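Local coordinates for protein TssK C (Escherichia coli, PDB 5M2Y) that serves as a baseplate subunit of the type VI secretion system, its C-terminal domain, described here, probably binding the membrane complex, at residues E26-W31 / L124-R129. Sequence-based numbering, arbitrary orientation.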
loop_
_atom_site.group_PDB
_atom_site.type_symbol
_atom_site.label_atom_id
_atom_site.label_comp_id
_atom_site.label_asym_id
_atom_site.label_seq_id
_atom_site.Cartn_x
_atom_site.Cartn_y
_atom_site.Cartn_z
ATOM N N GLU A 26 -15.381 1.848 8.523
ATOM C CA GLU A 26 -16.541 0.953 8.476
ATOM C C GLU A 26 -16.264 -0.425 7.858
ATOM O O GLU A 26 -17.176 -1.243 7.701
ATOM C CB GLU A 26 -17.697 1.627 7.733
ATOM C CG GLU A 26 -18.305 2.815 8.447
ATOM C CD GLU A 26 -18.987 3.815 7.530
ATOM O OE1 GLU A 26 -19.368 3.439 6.399
ATOM O OE2 GLU A 26 -19.146 4.981 7.960
ATOM N N GLY A 27 -15.016 -0.658 7.493
ATOM C CA GLY A 27 -14.608 -1.905 6.885
ATOM C C GLY A 27 -14.097 -1.706 5.478
ATOM O O GLY A 27 -14.865 -1.400 4.570
ATOM N N ALA A 28 -12.763 -1.770 5.339
ATOM C CA ALA A 28 -12.059 -1.666 4.066
ATOM C C ALA A 28 -10.824 -2.525 4.028
ATOM O O ALA A 28 -10.166 -2.714 5.049
ATOM C CB ALA A 28 -11.695 -0.239 3.744
ATOM N N ASP A 29 -10.538 -3.049 2.837
ATOM C CA ASP A 29 -9.356 -3.843 2.532
ATOM C C ASP A 29 -8.597 -3.069 1.481
ATOM O O ASP A 29 -9.207 -2.418 0.633
ATOM C CB ASP A 29 -9.731 -5.235 2.052
ATOM C CG ASP A 29 -10.480 -6.029 3.106
ATOM O OD1 ASP A 29 -9.927 -6.207 4.230
ATOM O OD2 ASP A 29 -11.591 -6.512 2.801
ATOM N N PHE A 30 -7.271 -3.094 1.568
ATOM C CA PHE A 30 -6.400 -2.299 0.713
ATOM C C PHE A 30 -5.578 -3.098 -0.275
ATOM O O PHE A 30 -5.177 -4.222 0.005
ATOM C CB PHE A 30 -5.474 -1.455 1.594
ATOM C CG PHE A 30 -6.180 -0.485 2.512
ATOM C CD1 PHE A 30 -6.645 -0.893 3.754
ATOM C CD2 PHE A 30 -6.353 0.837 2.144
ATOM C CE1 PHE A 30 -7.297 -0.007 4.595
ATOM C CE2 PHE A 30 -7.010 1.726 2.995
ATOM C CZ PHE A 30 -7.464 1.299 4.221
ATOM N N TRP A 31 -5.324 -2.488 -1.437
ATOM C CA TRP A 31 -4.502 -3.059 -2.500
ATOM C C TRP A 31 -3.584 -2.018 -3.084
ATOM O O TRP A 31 -3.965 -0.857 -3.241
ATOM C CB TRP A 31 -5.348 -3.596 -3.664
ATOM C CG TRP A 31 -5.990 -4.909 -3.413
ATOM C CD1 TRP A 31 -5.554 -6.134 -3.816
ATOM C CD2 TRP A 31 -7.232 -5.122 -2.739
ATOM N NE1 TRP A 31 -6.432 -7.107 -3.410
ATOM C CE2 TRP A 31 -7.468 -6.513 -2.734
ATOM C CE3 TRP A 31 -8.166 -4.276 -2.130
ATOM C CZ2 TRP A 31 -8.591 -7.067 -2.118
ATOM C CZ3 TRP A 31 -9.271 -4.823 -1.527
ATOM C CH2 TRP A 31 -9.497 -6.198 -1.550
ATOM N N LEU A 124 -2.799 3.325 -4.475
ATOM C CA LEU A 124 -3.454 2.600 -3.388
ATOM C C LEU A 124 -4.954 2.737 -3.541
ATOM O O LEU A 124 -5.455 3.831 -3.791
ATOM C CB LEU A 124 -2.991 3.146 -2.023
ATOM C CG LEU A 124 -3.609 2.538 -0.754
ATOM C CD1 LEU A 124 -3.158 1.101 -0.536
ATOM C CD2 LEU A 124 -3.247 3.371 0.459
ATOM N N PHE A 125 -5.644 1.582 -3.491
ATOM C CA PHE A 125 -7.099 1.447 -3.582
ATOM C C PHE A 125 -7.615 0.734 -2.328
ATOM O O PHE A 125 -6.975 -0.192 -1.833
ATOM C CB PHE A 125 -7.491 0.574 -4.788
ATOM C CG PHE A 125 -7.121 1.084 -6.153
ATOM C CD1 PHE A 125 -5.895 0.771 -6.721
ATOM C CD2 PHE A 125 -8.024 1.826 -6.903
ATOM C CE1 PHE A 125 -5.555 1.247 -7.989
ATOM C CE2 PHE A 125 -7.689 2.292 -8.175
ATOM C CZ PHE A 125 -6.459 1.999 -8.712
ATOM N N ALA A 126 -8.787 1.150 -1.843
ATOM C CA ALA A 126 -9.484 0.489 -0.745
ATOM C C ALA A 126 -10.834 0.051 -1.285
ATOM O O ALA A 126 -11.491 0.803 -2.016
ATOM C CB ALA A 126 -9.665 1.419 0.442
ATOM N N VAL A 127 -11.196 -1.163 -0.964
ATOM C CA VAL A 127 -12.471 -1.688 -1.369
ATOM C C VAL A 127 -13.299 -1.714 -0.108
ATOM O O VAL A 127 -12.929 -2.305 0.837
ATOM C CB VAL A 127 -12.348 -3.064 -1.988
ATOM C CG1 VAL A 127 -13.698 -3.665 -2.287
ATOM C CG2 VAL A 127 -11.552 -2.967 -3.261
ATOM N N LEU A 128 -14.396 -0.987 -0.112
ATOM C CA LEU A 128 -15.242 -0.941 1.056
ATOM C C LEU A 128 -16.023 -2.230 1.262
ATOM O O LEU A 128 -16.569 -2.771 0.350
ATOM C CB LEU A 128 -16.183 0.258 1.000
ATOM C CG LEU A 128 -15.492 1.581 0.795
ATOM C CD1 LEU A 128 -16.414 2.765 0.675
ATOM C CD2 LEU A 128 -14.447 1.836 1.854
ATOM N N ARG A 129 -16.054 -2.702 2.489
ATOM C CA ARG A 129 -16.776 -3.909 2.819
ATOM C C ARG A 129 -18.248 -3.622 3.041
ATOM O O ARG A 129 -18.595 -2.610 3.639
ATOM C CB ARG A 129 -16.168 -4.577 4.071
ATOM C CG ARG A 129 -14.739 -5.008 3.871
ATOM C CD ARG A 129 -14.145 -5.798 4.984
ATOM N NE ARG A 129 -14.034 -5.011 6.188
ATOM C CZ ARG A 129 -12.973 -4.985 6.978
ATOM N NH1 ARG A 129 -11.918 -5.693 6.703
ATOM N NH2 ARG A 129 -12.998 -4.273 8.083
HETATM O O HOH W 1 -17.300 -0.175 4.347
HETATM O O HOH W 2 -13.030 -5.049 0.943
#
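Gly27 O is gripped twice: Arg129 N donates to it over 2.7 Å, almost straight at the hydrogen but from above the carbonyl plane, and a water that also donates to Arg129 O gives it a second hydrogen. The Arg129 N bond lies at one end of the antiparallel pairing of strands 28-35 and 121-128, neighbours in the middle of the domain's antiparallel sheet although they are far apart in sequence. Asp29 with Val127 and Trp31 with Phe125 are the hydrogen-bonded pairs, each closed by two backbone bonds; Ala28-Leu128 and Phe30-Ala126 are the non-hydrogen-bonded ones. Strand 3-11 flanks 121-128 on its other edge, and strand 89-95 does the same for 28-35.

On the face bearing Asp29, Trp31, Phe125 and Val127, Trp31 CG lies anti to the carbonyl carbon (chi1 -78°), and the indole meets Val127 obliquely, the benzo-ring atom Trp31 CZ3 packing tightly on Val127 CG2 at 3.4 Å. Val78 and Pro79 also touch this indole. The other face carries Ala28, Phe30, Ala126 and Leu128, all apolar. There Phe30 CE2 rests on Ala126 CB (3.7 Å), Ala28 CB meets Leu128 CD2 (3.9 Å), and Leu93 and Leu95 pack against Phe30.

At the strand ends the Arg129 chain bends at chi3 (-65°), which brings Arg129 NE to 3.2 Å from Gly27 CA; Ala28 N lies over one face of the guanidinium. Arg129 and Asp29 cross at about a right angle and form a salt bridge, Arg129 NH1 to Asp29 OD1 at 3.2 Å, whose hydrogen bond is weak because it is bent (121° at the hydrogen). The other carboxylate oxygen, Asp29 OD2, accepts from a second water, which also donates to Val127 O at 2.7 Å.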